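S-adenosylmethionine:tRNA ribosyltransferase-isomerase (Thermus thermophilus, PDB 1WDI) probably transfers the ribose of S-adenosylmethionine to the 7-aminomethyl-7-deazaguanine base of tRNA and isomerises it, giving epoxyqueuosine. Local coordinates at residues Gly3-Asp8 with Leu303-Leu308; His10-Gln15 with Leu327-Gly332; Met30-Glu35 with Ala314-Glu319; Gly36-Ala41 with Arg318-Glu323; Ala185-Thr190 with Tyr336-Ala341. All coordinates share one frame; numbering follows the deposited sequence.

Overall arrangement
Contacts 3 and 5 are buried; contacts 1, 2 and 4 lie at the surface. Contacts 3 and 4 are neighbours, their centres about 5 Å apart, and share Arg318 and Glu319. They join the end of strand 28-32 and the loop leading to strand 40-44 to the end of helix 307-316 and the start of helix 318-330, mostly through arginines that bind backbone carbonyls. Contacts 1 and 2 fasten the N-terminal loop. The first sets an arginine among Leu4, Glu5 and Asp8 just before helix 307-316, the second rests on valine, proline and glutamine at the end of helix 318-330. Contact 5, nearer the centre of the chain, relies on a histidine ring face and apolar methyls.

Contact 1. Residues Gly3-Asp8 with Leu303-Leu308; sequences GLEAYD and LPRSTL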
# COMPACT_ATOMS: atom_id res chain seq x y z
N GLY A 3 -20.64 16.11 7.90
CA GLY A 3 -19.20 16.02 8.03
C GLY A 3 -18.68 14.60 7.93
O GLY A 3 -18.80 13.95 6.89
N LEU A 4 -18.10 14.11 9.01
CA LEU A 4 -17.55 12.76 9.05
C LEU A 4 -18.69 11.75 9.20
O LEU A 4 -18.50 10.55 8.98
CB LEU A 4 -16.57 12.62 10.21
CG LEU A 4 -15.71 11.36 10.27
CD1 LEU A 4 -14.85 11.25 9.02
CD2 LEU A 4 -14.83 11.40 11.52
N GLU A 5 -19.86 12.24 9.57
CA GLU A 5 -21.03 11.40 9.76
C GLU A 5 -21.60 10.95 8.41
O GLU A 5 -22.40 10.02 8.34
CB GLU A 5 -22.10 12.15 10.55
CG GLU A 5 -21.65 12.57 11.94
CD GLU A 5 -22.72 13.32 12.71
OE1 GLU A 5 -23.83 12.76 12.89
OE2 GLU A 5 -22.46 14.47 13.13
N ALA A 6 -21.18 11.63 7.35
CA ALA A 6 -21.63 11.30 6.00
C ALA A 6 -21.01 10.00 5.51
O ALA A 6 -21.51 9.38 4.58
CB ALA A 6 -21.29 12.44 5.04
N TYR A 7 -19.91 9.60 6.15
CA TYR A 7 -19.21 8.37 5.78
C TYR A 7 -19.20 7.41 6.96
O TYR A 7 -18.22 6.70 7.20
CB TYR A 7 -17.76 8.67 5.36
CG TYR A 7 -17.65 9.64 4.21
CD1 TYR A 7 -17.72 11.02 4.42
CD2 TYR A 7 -17.52 9.18 2.90
CE1 TYR A 7 -17.65 11.91 3.35
CE2 TYR A 7 -17.45 10.07 1.82
CZ TYR A 7 -17.51 11.43 2.06
OH TYR A 7 -17.45 12.32 1.01
N ASP A 8 -20.31 7.37 7.68
CA ASP A 8 -20.43 6.49 8.83
C ASP A 8 -21.42 5.37 8.55
O ASP A 8 -22.37 5.53 7.78
CB ASP A 8 -20.89 7.29 10.05
CG ASP A 8 -20.59 6.58 11.37
OD1 ASP A 8 -21.04 7.08 12.43
OD2 ASP A 8 -19.90 5.54 11.35
N LEU A 303 -12.83 0.83 7.19
CA LEU A 303 -13.51 1.24 8.41
C LEU A 303 -14.37 2.48 8.24
O LEU A 303 -14.13 3.32 7.37
CB LEU A 303 -12.49 1.50 9.52
CG LEU A 303 -11.56 0.36 9.95
CD1 LEU A 303 -10.64 0.87 11.04
CD2 LEU A 303 -12.38 -0.83 10.44
N PRO A 304 -15.40 2.62 9.10
CA PRO A 304 -16.31 3.77 9.06
C PRO A 304 -15.51 5.06 9.27
O PRO A 304 -14.54 5.07 10.02
CB PRO A 304 -17.25 3.50 10.24
CG PRO A 304 -17.24 2.02 10.37
CD PRO A 304 -15.79 1.67 10.16
N ARG A 305 -15.92 6.13 8.59
CA ARG A 305 -15.26 7.42 8.73
C ARG A 305 -13.78 7.47 8.34
O ARG A 305 -13.10 8.46 8.61
CB ARG A 305 -15.42 7.93 10.16
CG ARG A 305 -16.87 8.14 10.57
CD ARG A 305 -16.96 8.75 11.97
NE ARG A 305 -18.29 9.26 12.25
CZ ARG A 305 -18.58 10.11 13.23
NH1 ARG A 305 -17.61 10.54 14.04
NH2 ARG A 305 -19.82 10.54 13.41
N SER A 306 -13.28 6.41 7.72
CA SER A 306 -11.88 6.36 7.31
C SER A 306 -11.64 7.15 6.02
O SER A 306 -12.54 7.31 5.20
CB SER A 306 -11.46 4.91 7.08
OG SER A 306 -12.21 4.35 6.03
N THR A 307 -10.42 7.64 5.84
CA THR A 307 -10.10 8.39 4.63
C THR A 307 -10.10 7.42 3.43
O THR A 307 -10.34 7.83 2.30
CB THR A 307 -8.72 9.09 4.73
OG1 THR A 307 -7.71 8.12 5.02
CG2 THR A 307 -8.73 10.15 5.83
N LEU A 308 -9.85 6.15 3.70
CA LEU A 308 -9.84 5.13 2.65
C LEU A 308 -11.26 4.94 2.13
O LEU A 308 -11.47 4.78 0.92
CB LEU A 308 -9.28 3.82 3.19
CG LEU A 308 -7.77 3.86 3.49
CD1 LEU A 308 -7.38 2.67 4.35
CD2 LEU A 308 -6.99 3.87 2.18
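Arg305 lays its extended side chain across Leu4 at about a right angle. Leu4 CG lies 3.4 Å from Arg305 CD, though Leu4 is poorly ordered and its details are less firm. Leu4 CG stands anti to its backbone N (chi1 -170°), and its branch CD1 comes 3.3 Å from Arg305 O. CD2 lies beside Arg305 CD. Further out, Glu5 runs alongside Arg305 and points the same way, with its CG 3.1 Å from Arg305 NH2. Asp8 crosses the arginine obliquely. Its OD1 makes a long salt bridge of 3.5 Å to Arg305 NE, with the carboxylate and guanidinium planes turned 60° apart. The other oxygen, Asp8 OD2, lies 3.5 Å from Pro304 CB. Between the backbones, Arg305 N donates to Tyr7 O at 2.7 Å. Arg305 occupies the third position of a type II turn from Leu303 to Ser306. Ser306 then caps the start of helix 307-316, and the Tyr7 ring packs on that helix. The chemistry is mixed. One backbone bond fixes the N-terminal turn to the loop, while the carboxylates of Asp8 and Glu5 probably offset the arginine charge only loosely.

Contact 2. Residues His10-Gln15 with Leu327-Gly332; sequences HLPPEQ and LAVAEG
Gln15 and Val329 meet where a Schellman motif ends helix 318-330. Gly332, with positive phi (76°), is the C-prime residue of that motif. Its N donates to Val329 O at 3.1 Å, and Tyr333 N reaches back to Ala328 O. The Gln15 side chain extends beyond CG and crosses Val329 at about a right angle. Its CD lies 3.8 Å from Val329 O, and the amide group rests against the last turn of the helix. An alanine in place of Gln15 would probably open a gap beside Val329 O and the CA of Gly332, where the amide now sits. The valine methyls face the other end of the loop. CG1 stands anti to the backbone N (chi1 171°) and touches the ring of Pro12, 3.6 Å from Val329 CG1 to Pro12 CD. Val329 CG2 rests 3.5 Å from His10 O. The loop ends in a short 3-10 turn, residues 13-15, where Gln15 N donates to Pro12 O at 2.9 Å. Phe335, beyond the helix, packs on Leu11 and Val329 and pairs through its backbone with Gln15. On the strand side, Ala328 packs on Met30 of strand 28-32, and Leu327 on Val40 and His42 of strand 40-44.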
# COMPACT_ATOMS: atom_id res chain seq x y z
N HIS A 10 -22.68 1.28 10.57
CA HIS A 10 -22.47 0.38 11.69
C HIS A 10 -21.66 -0.85 11.29
O HIS A 10 -22.07 -1.61 10.41
CB HIS A 10 -23.82 -0.06 12.27
CG HIS A 10 -23.69 -1.03 13.40
ND1 HIS A 10 -23.07 -0.72 14.59
CD2 HIS A 10 -24.07 -2.33 13.51
CE1 HIS A 10 -23.06 -1.77 15.38
NE2 HIS A 10 -23.67 -2.77 14.75
N LEU A 11 -20.52 -1.02 11.94
CA LEU A 11 -19.65 -2.16 11.67
C LEU A 11 -19.50 -3.02 12.91
O LEU A 11 -18.74 -2.69 13.82
CB LEU A 11 -18.26 -1.70 11.22
CG LEU A 11 -17.25 -2.83 11.03
CD1 LEU A 11 -17.77 -3.83 10.01
CD2 LEU A 11 -15.90 -2.26 10.58
N PRO A 12 -20.23 -4.15 12.98
CA PRO A 12 -20.12 -5.02 14.15
C PRO A 12 -18.64 -5.35 14.34
O PRO A 12 -17.99 -5.84 13.42
CB PRO A 12 -20.95 -6.24 13.75
CG PRO A 12 -22.00 -5.65 12.87
CD PRO A 12 -21.21 -4.68 12.01
N PRO A 13 -18.10 -5.08 15.53
CA PRO A 13 -16.68 -5.37 15.80
C PRO A 13 -16.28 -6.80 15.44
O PRO A 13 -15.12 -7.05 15.10
CB PRO A 13 -16.56 -5.09 17.29
CG PRO A 13 -17.58 -4.02 17.52
CD PRO A 13 -18.75 -4.52 16.73
N GLU A 14 -17.24 -7.71 15.51
CA GLU A 14 -17.00 -9.12 15.21
C GLU A 14 -16.66 -9.38 13.75
O GLU A 14 -15.98 -10.35 13.43
CB GLU A 14 -18.23 -9.97 15.58
CG GLU A 14 -18.76 -9.74 16.98
CD GLU A 14 -19.73 -8.58 17.06
OE1 GLU A 14 -20.06 -8.15 18.18
OE2 GLU A 14 -20.18 -8.12 15.99
N GLN A 15 -17.14 -8.51 12.86
CA GLN A 15 -16.88 -8.69 11.44
C GLN A 15 -15.55 -8.12 10.96
O GLN A 15 -15.29 -8.09 9.76
CB GLN A 15 -18.04 -8.14 10.62
CG GLN A 15 -19.29 -9.00 10.77
CD GLN A 15 -20.48 -8.49 9.98
OE1 GLN A 15 -20.46 -8.45 8.75
NE2 GLN A 15 -21.53 -8.09 10.69
N LEU A 327 -24.85 -3.37 2.86
CA LEU A 327 -25.17 -4.69 2.32
C LEU A 327 -24.08 -5.67 2.74
O LEU A 327 -24.37 -6.79 3.16
CB LEU A 327 -25.25 -4.65 0.78
CG LEU A 327 -25.56 -6.00 0.11
CD1 LEU A 327 -26.96 -6.45 0.52
CD2 LEU A 327 -25.47 -5.89 -1.41
N ALA A 328 -22.82 -5.25 2.63
CA ALA A 328 -21.69 -6.09 3.01
C ALA A 328 -21.82 -6.51 4.47
O ALA A 328 -21.61 -7.68 4.81
CB ALA A 328 -20.38 -5.34 2.80
N VAL A 329 -22.17 -5.56 5.32
CA VAL A 329 -22.35 -5.85 6.73
C VAL A 329 -23.48 -6.89 6.90
O VAL A 329 -23.29 -7.93 7.52
CB VAL A 329 -22.73 -4.59 7.54
CG1 VAL A 329 -23.12 -4.97 8.97
CG2 VAL A 329 -21.55 -3.62 7.56
N ALA A 330 -24.64 -6.59 6.32
CA ALA A 330 -25.79 -7.48 6.40
C ALA A 330 -25.53 -8.87 5.83
O ALA A 330 -26.10 -9.86 6.31
CB ALA A 330 -26.98 -6.84 5.70
N GLU A 331 -24.67 -8.96 4.81
CA GLU A 331 -24.36 -10.24 4.18
C GLU A 331 -23.22 -11.02 4.84
O GLU A 331 -22.76 -12.03 4.30
CB GLU A 331 -24.06 -10.04 2.69
CG GLU A 331 -25.29 -9.80 1.83
CD GLU A 331 -26.29 -10.96 1.88
OE1 GLU A 331 -25.85 -12.13 1.83
OE2 GLU A 331 -27.51 -10.70 1.97
N GLY A 332 -22.76 -10.55 5.99
CA GLY A 332 -21.70 -11.25 6.70
C GLY A 332 -20.27 -11.12 6.19
O GLY A 332 -19.42 -11.92 6.58

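Contact 3. Residues Met30-Glu35 with Ala314-Glu319; sequences MVVYRE and AFLGRE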
# COMPACT_ATOMS: atom_id res chain seq x y z
N MET A 30 -17.12 -8.77 -3.30
CA MET A 30 -18.37 -8.12 -3.66
C MET A 30 -18.09 -7.29 -4.90
O MET A 30 -17.23 -6.40 -4.87
CB MET A 30 -18.89 -7.20 -2.54
CG MET A 30 -20.18 -6.48 -2.92
SD MET A 30 -20.74 -5.19 -1.76
CE MET A 30 -21.50 -6.19 -0.53
N VAL A 31 -18.79 -7.58 -5.99
CA VAL A 31 -18.61 -6.82 -7.21
C VAL A 31 -19.75 -5.81 -7.28
O VAL A 31 -20.93 -6.18 -7.21
CB VAL A 31 -18.67 -7.73 -8.46
CG1 VAL A 31 -18.47 -6.88 -9.73
CG2 VAL A 31 -17.60 -8.83 -8.37
N VAL A 32 -19.42 -4.52 -7.40
CA VAL A 32 -20.45 -3.49 -7.49
C VAL A 32 -20.13 -2.56 -8.66
O VAL A 32 -18.97 -2.31 -8.96
CB VAL A 32 -20.56 -2.68 -6.16
CG1 VAL A 32 -19.24 -2.03 -5.84
CG2 VAL A 32 -21.67 -1.63 -6.28
N TYR A 33 -21.17 -2.06 -9.33
CA TYR A 33 -20.96 -1.19 -10.48
C TYR A 33 -21.18 0.31 -10.23
O TYR A 33 -22.12 0.69 -9.54
CB TYR A 33 -21.86 -1.66 -11.63
CG TYR A 33 -21.61 -3.10 -12.03
CD1 TYR A 33 -22.13 -4.15 -11.27
CD2 TYR A 33 -20.83 -3.41 -13.14
CE1 TYR A 33 -21.86 -5.47 -11.60
CE2 TYR A 33 -20.55 -4.73 -13.48
CZ TYR A 33 -21.07 -5.76 -12.71
OH TYR A 33 -20.79 -7.07 -13.02
N ARG A 34 -20.29 1.13 -10.79
CA ARG A 34 -20.33 2.59 -10.65
C ARG A 34 -21.52 3.18 -11.38
O ARG A 34 -22.15 4.13 -10.91
CB ARG A 34 -19.10 3.27 -11.26
CG ARG A 34 -17.74 2.76 -10.85
CD ARG A 34 -16.66 3.45 -11.70
NE ARG A 34 -16.40 4.82 -11.28
CZ ARG A 34 -15.59 5.66 -11.93
NH1 ARG A 34 -14.96 5.26 -13.03
NH2 ARG A 34 -15.38 6.88 -11.46
N GLU A 35 -21.80 2.63 -12.56
CA GLU A 35 -22.88 3.10 -13.42
C GLU A 35 -24.05 2.12 -13.47
O GLU A 35 -23.94 0.96 -13.06
CB GLU A 35 -22.35 3.31 -14.83
CG GLU A 35 -21.20 4.30 -14.92
CD GLU A 35 -20.40 4.14 -16.21
OE1 GLU A 35 -19.75 3.09 -16.38
OE2 GLU A 35 -20.43 5.07 -17.05
N ALA A 314 -15.37 8.49 -3.48
CA ALA A 314 -15.10 9.38 -4.61
C ALA A 314 -15.16 8.61 -5.92
O ALA A 314 -15.54 9.15 -6.96
CB ALA A 314 -13.73 10.03 -4.44
N PHE A 315 -14.78 7.34 -5.87
CA PHE A 315 -14.77 6.50 -7.06
C PHE A 315 -16.14 5.92 -7.39
O PHE A 315 -16.60 5.98 -8.53
CB PHE A 315 -13.77 5.35 -6.88
CG PHE A 315 -13.48 4.60 -8.14
CD1 PHE A 315 -12.74 5.20 -9.16
CD2 PHE A 315 -13.95 3.31 -8.32
CE1 PHE A 315 -12.48 4.52 -10.35
CE2 PHE A 315 -13.69 2.62 -9.50
CZ PHE A 315 -12.96 3.22 -10.52
N LEU A 316 -16.81 5.38 -6.38
CA LEU A 316 -18.12 4.76 -6.57
C LEU A 316 -19.34 5.65 -6.31
O LEU A 316 -20.43 5.34 -6.78
CB LEU A 316 -18.21 3.52 -5.67
CG LEU A 316 -19.53 2.75 -5.55
CD1 LEU A 316 -19.99 2.29 -6.91
CD2 LEU A 316 -19.35 1.57 -4.59
N GLY A 317 -19.14 6.74 -5.58
CA GLY A 317 -20.25 7.62 -5.23
C GLY A 317 -20.52 7.40 -3.74
O GLY A 317 -20.61 6.25 -3.30
N ARG A 318 -20.67 8.47 -2.97
CA ARG A 318 -20.88 8.33 -1.54
C ARG A 318 -22.11 7.51 -1.13
O ARG A 318 -21.99 6.58 -0.34
CB ARG A 318 -20.94 9.72 -0.87
CG ARG A 318 -21.05 9.65 0.65
CD ARG A 318 -20.93 11.03 1.32
NE ARG A 318 -21.91 11.99 0.80
CZ ARG A 318 -21.68 12.82 -0.22
NH1 ARG A 318 -20.50 12.82 -0.84
NH2 ARG A 318 -22.64 13.64 -0.63
N GLU A 319 -23.28 7.86 -1.66
CA GLU A 319 -24.50 7.14 -1.31
C GLU A 319 -24.43 5.67 -1.74
O GLU A 319 -24.75 4.79 -0.94
CB GLU A 319 -25.71 7.84 -1.94
CG GLU A 319 -27.06 7.12 -1.76
CD GLU A 319 -27.36 6.72 -0.32
OE1 GLU A 319 -26.90 7.41 0.61
OE2 GLU A 319 -28.06 5.70 -0.12
O HOH W 1 -22.44 5.50 -8.54
O HOH W 2 -16.01 8.89 -10.03
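Arg34 folds its side chain over the ring of Phe315. From CB the chain runs to CG, which lies 4.1 Å from the carbonyl oxygen Phe315 O. CD comes next and lies above the ring, off its centre, in a CH-pi contact. There the chain bends (chi3 76°), which brings NE back over the ring. NE donates to Phe315 O at 3.0 Å, from a position tilted out of the carbonyl plane. CZ sits over the ring face, 3.9 Å from the Phe315 centroid, in a cation-pi stack with the two planes only 10° apart. At the tip, NH1 lies 3.7 Å from Phe315 CE1. NH2 adds a weak second bond to Phe315 O at 3.3 Å. Phe315 O belongs to the last turn of helix 307-316, whose dipole would probably favour a positive group here. Gly317, with positive phi, then turns the chain into helix 318-330. Strand 28-32 is part of the main mixed sheet, and its end packs on this junction. Val32 and Leu316 reach toward each other tip to tip, with 3.8 Å from Val32 CG1 to Leu316 CD2. Leu316 CD1 lies against the Arg34 backbone, 3.8 Å from Arg34 CA. One water donates to both Arg34 O and Leu316 O and so ties the two backbones together. Phe291 meets the Phe315 ring edge-to-face, and Ile344 touches Val32, Arg34, Phe315 and Leu316.

Contact 4. Residues Gly36-Ala41 with Arg318-Glu323; sequences GPFRVA and RERTLE
Arg320 holds Gly36 by hydrogen bonds. Both end nitrogens of its guanidinium donate to the single oxygen Gly36 O, NH1 at 2.9 Å and NH2 at 3.0 Å. The oxygen lies close to the guanidinium plane. The bend at chi3 (-66°) carries NE round toward the loop. NH1 also binds Tyr33 O, so one arginine gathers two backbone carbonyls. Within the loop, Arg39 NH1 donates to Pro37 O at 2.8 Å. The remaining contacts involve the Phe38 backbone and ring. The backbone of Phe38 lies over one face of the guanidinium. Its ring slides past the Arg320 chain in the opposite direction, with Arg320 CG at the ring edge, 4.2 Å from Phe38 CD1. Glu323 crosses the same ring, and its CB lies 3.8 Å from Phe38 CE1. Helix 318-330 thus meets the turn between strands 28-32 and 40-44. These strands pair antiparallel through Val31 and Ala41, while Thr321 of this helix packs on helix 307-316.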
# COMPACT_ATOMS: atom_id res chain seq x y z
N GLY A 36 -25.18 2.61 -13.98
CA GLY A 36 -26.37 1.79 -14.08
C GLY A 36 -27.00 1.57 -12.72
O GLY A 36 -26.55 2.15 -11.73
N PRO A 37 -28.05 0.74 -12.64
CA PRO A 37 -28.75 0.44 -11.39
C PRO A 37 -27.85 -0.17 -10.32
O PRO A 37 -26.80 -0.73 -10.63
CB PRO A 37 -29.84 -0.54 -11.82
CG PRO A 37 -30.05 -0.23 -13.26
CD PRO A 37 -28.64 -0.01 -13.76
N PHE A 38 -28.28 -0.06 -9.07
CA PHE A 38 -27.55 -0.65 -7.97
C PHE A 38 -27.59 -2.16 -8.22
O PHE A 38 -28.66 -2.73 -8.40
CB PHE A 38 -28.25 -0.35 -6.64
CG PHE A 38 -27.56 -0.94 -5.44
CD1 PHE A 38 -26.49 -0.28 -4.84
CD2 PHE A 38 -27.98 -2.15 -4.91
CE1 PHE A 38 -25.85 -0.82 -3.73
CE2 PHE A 38 -27.35 -2.70 -3.79
CZ PHE A 38 -26.28 -2.03 -3.19
N ARG A 39 -26.43 -2.80 -8.25
CA ARG A 39 -26.38 -4.24 -8.47
C ARG A 39 -25.01 -4.76 -8.06
O ARG A 39 -23.99 -4.12 -8.32
CB ARG A 39 -26.67 -4.59 -9.94
CG ARG A 39 -25.67 -4.05 -10.94
CD ARG A 39 -26.17 -4.30 -12.37
NE ARG A 39 -25.19 -3.89 -13.37
CZ ARG A 39 -24.82 -2.63 -13.60
NH1 ARG A 39 -25.35 -1.63 -12.89
NH2 ARG A 39 -23.91 -2.37 -14.53
N VAL A 40 -25.01 -5.90 -7.39
CA VAL A 40 -23.78 -6.50 -6.93
C VAL A 40 -23.78 -7.99 -7.21
O VAL A 40 -24.83 -8.60 -7.44
CB VAL A 40 -23.59 -6.29 -5.41
CG1 VAL A 40 -23.67 -4.80 -5.06
CG2 VAL A 40 -24.64 -7.07 -4.64
N ALA A 41 -22.59 -8.58 -7.21
CA ALA A 41 -22.45 -10.01 -7.39
C ALA A 41 -21.69 -10.44 -6.15
O ALA A 41 -20.71 -9.79 -5.77
CB ALA A 41 -21.64 -10.32 -8.65
N ARG A 318 -20.67 8.47 -2.97
CA ARG A 318 -20.88 8.33 -1.54
C ARG A 318 -22.11 7.51 -1.13
O ARG A 318 -21.99 6.58 -0.34
CB ARG A 318 -20.94 9.72 -0.87
CG ARG A 318 -21.05 9.65 0.65
CD ARG A 318 -20.93 11.03 1.32
NE ARG A 318 -21.91 11.99 0.80
CZ ARG A 318 -21.68 12.82 -0.22
NH1 ARG A 318 -20.50 12.82 -0.84
NH2 ARG A 318 -22.64 13.64 -0.63
N GLU A 319 -23.28 7.86 -1.66
CA GLU A 319 -24.50 7.14 -1.31
C GLU A 319 -24.43 5.67 -1.74
O GLU A 319 -24.75 4.79 -0.94
CB GLU A 319 -25.71 7.84 -1.94
CG GLU A 319 -27.06 7.12 -1.76
CD GLU A 319 -27.36 6.72 -0.32
OE1 GLU A 319 -26.90 7.41 0.61
OE2 GLU A 319 -28.06 5.70 -0.12
N ARG A 320 -24.01 5.40 -2.97
CA ARG A 320 -23.92 4.01 -3.43
C ARG A 320 -22.88 3.23 -2.63
O ARG A 320 -23.04 2.03 -2.38
CB ARG A 320 -23.59 3.94 -4.93
CG ARG A 320 -23.46 2.50 -5.44
CD ARG A 320 -23.67 2.38 -6.94
NE ARG A 320 -25.04 2.72 -7.33
CZ ARG A 320 -25.50 2.68 -8.57
NH1 ARG A 320 -24.70 2.29 -9.56
NH2 ARG A 320 -26.75 3.03 -8.83
N THR A 321 -21.82 3.91 -2.20
CA THR A 321 -20.78 3.26 -1.41
C THR A 321 -21.33 2.85 -0.04
O THR A 321 -21.12 1.72 0.40
CB THR A 321 -19.56 4.19 -1.21
OG1 THR A 321 -18.92 4.41 -2.48
CG2 THR A 321 -18.56 3.56 -0.25
N LEU A 322 -22.03 3.76 0.63
CA LEU A 322 -22.61 3.45 1.94
C LEU A 322 -23.63 2.31 1.81
O LEU A 322 -23.73 1.45 2.68
CB LEU A 322 -23.26 4.69 2.55
CG LEU A 322 -22.30 5.87 2.77
CD1 LEU A 322 -23.06 7.03 3.41
CD2 LEU A 322 -21.15 5.44 3.65
N GLU A 323 -24.40 2.32 0.73
CA GLU A 323 -25.40 1.28 0.50
C GLU A 323 -24.70 -0.08 0.38
O GLU A 323 -25.10 -1.05 1.02
CB GLU A 323 -26.18 1.58 -0.79
CG GLU A 323 -27.22 2.69 -0.65
CD GLU A 323 -27.68 3.22 -1.99
OE1 GLU A 323 -27.40 2.58 -3.02
OE2 GLU A 323 -28.33 4.29 -2.01

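Contact 5. Residues Ala185-Thr190 with Tyr336-Ala341; sequences AGLHFT and YSLGDA
His188 ends a short 3-10 turn and packs against the loop that enters strand 341-344 of the main sheet. The methyl of Ala341 sits over one face of its imidazole, a CH-pi contact with CB 4.3 Å from the His188 ring centroid. His188 CG stands beside the backbone N (chi1 -60°), which carries the ring to this methyl. The ring edge is directed at Gly339 O, though the modelled approach is too close to be trusted. Further along, a methyl of each leucine touches, Leu187 CD2 4.2 Å from Leu338 CD2. NE2 of the ring is hydrogen-bonded to Asn300 OD1 of strand 296-300, which helps to set its rotation. An alanine at His188 would probably leave Asn300 OD1 without this partner and the Ala341 methyl without a ring to rest on. In the next shell, Asp340 OD1 binds Arg28 N and forms a salt bridge with Arg334, which probably helps to hold the loop before Ala341. Residues 336-339 form a type I turn, closed by Gly339 N donating to Tyr336 O at 2.9 Å.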
# COMPACT_ATOMS: atom_id res chain seq x y z
N ALA A 185 -4.83 -5.05 0.06
CA ALA A 185 -5.67 -5.70 -0.95
C ALA A 185 -4.93 -6.75 -1.77
O ALA A 185 -5.50 -7.78 -2.13
CB ALA A 185 -6.26 -4.64 -1.89
N GLY A 186 -3.66 -6.50 -2.07
CA GLY A 186 -2.88 -7.44 -2.85
C GLY A 186 -2.68 -8.80 -2.18
O GLY A 186 -2.37 -9.78 -2.86
N LEU A 187 -2.86 -8.86 -0.87
CA LEU A 187 -2.69 -10.10 -0.12
C LEU A 187 -3.67 -11.19 -0.56
O LEU A 187 -3.39 -12.38 -0.40
CB LEU A 187 -2.86 -9.86 1.38
CG LEU A 187 -2.67 -11.08 2.29
CD1 LEU A 187 -1.19 -11.38 2.45
CD2 LEU A 187 -3.30 -10.82 3.66
N HIS A 188 -4.80 -10.78 -1.12
CA HIS A 188 -5.84 -11.70 -1.57
C HIS A 188 -5.46 -12.57 -2.76
O HIS A 188 -6.07 -13.62 -2.99
CB HIS A 188 -7.11 -10.93 -1.92
CG HIS A 188 -7.67 -10.15 -0.77
ND1 HIS A 188 -8.16 -10.75 0.37
CD2 HIS A 188 -7.83 -8.82 -0.59
CE1 HIS A 188 -8.59 -9.82 1.20
NE2 HIS A 188 -8.40 -8.64 0.64
N PHE A 189 -4.45 -12.14 -3.51
CA PHE A 189 -4.01 -12.88 -4.68
C PHE A 189 -3.06 -14.03 -4.34
O PHE A 189 -2.27 -13.95 -3.41
CB PHE A 189 -3.33 -11.95 -5.70
CG PHE A 189 -4.26 -10.97 -6.35
CD1 PHE A 189 -4.81 -9.92 -5.62
CD2 PHE A 189 -4.59 -11.10 -7.70
CE1 PHE A 189 -5.68 -9.00 -6.23
CE2 PHE A 189 -5.45 -10.20 -8.31
CZ PHE A 189 -6.00 -9.14 -7.57
N THR A 190 -3.15 -15.09 -5.13
CA THR A 190 -2.30 -16.26 -4.96
C THR A 190 -1.58 -16.46 -6.28
O THR A 190 -1.97 -15.91 -7.30
CB THR A 190 -3.13 -17.53 -4.71
OG1 THR A 190 -4.06 -17.68 -5.78
CG2 THR A 190 -3.88 -17.45 -3.38
N TYR A 336 -11.74 -4.93 6.98
CA TYR A 336 -10.36 -4.56 7.26
C TYR A 336 -9.30 -5.39 6.53
O TYR A 336 -9.62 -6.17 5.63
CB TYR A 336 -10.09 -4.58 8.77
CG TYR A 336 -9.07 -3.57 9.23
CD1 TYR A 336 -9.20 -2.22 8.90
CD2 TYR A 336 -7.97 -3.95 10.00
CE1 TYR A 336 -8.27 -1.27 9.32
CE2 TYR A 336 -7.03 -3.01 10.43
CZ TYR A 336 -7.19 -1.68 10.09
OH TYR A 336 -6.27 -0.74 10.51
N SER A 337 -8.05 -5.19 6.93
CA SER A 337 -6.87 -5.82 6.35
C SER A 337 -6.88 -7.31 6.03
O SER A 337 -6.36 -7.73 4.99
CB SER A 337 -5.66 -5.53 7.24
OG SER A 337 -5.61 -4.15 7.56
N LEU A 338 -7.45 -8.11 6.92
CA LEU A 338 -7.49 -9.55 6.70
C LEU A 338 -8.87 -10.00 6.23
O LEU A 338 -9.13 -11.20 6.11
CB LEU A 338 -7.13 -10.28 8.00
CG LEU A 338 -5.75 -9.94 8.59
CD1 LEU A 338 -5.59 -10.62 9.94
CD2 LEU A 338 -4.65 -10.38 7.63
N GLY A 339 -9.73 -9.03 5.95
CA GLY A 339 -11.08 -9.34 5.52
C GLY A 339 -11.27 -9.66 4.05
O GLY A 339 -10.36 -10.15 3.38
N ASP A 340 -12.47 -9.37 3.55
CA ASP A 340 -12.81 -9.64 2.17
C ASP A 340 -12.49 -8.47 1.26
O ASP A 340 -11.89 -7.49 1.70
CB ASP A 340 -14.29 -10.01 2.06
CG ASP A 340 -14.61 -11.29 2.79
OD1 ASP A 340 -13.87 -12.28 2.60
OD2 ASP A 340 -15.60 -11.32 3.56
N ALA A 341 -12.89 -8.57 0.00
CA ALA A 341 -12.59 -7.52 -0.95
C ALA A 341 -13.79 -7.04 -1.74
O ALA A 341 -14.84 -7.69 -1.77
CB ALA A 341 -11.51 -8.00 -1.91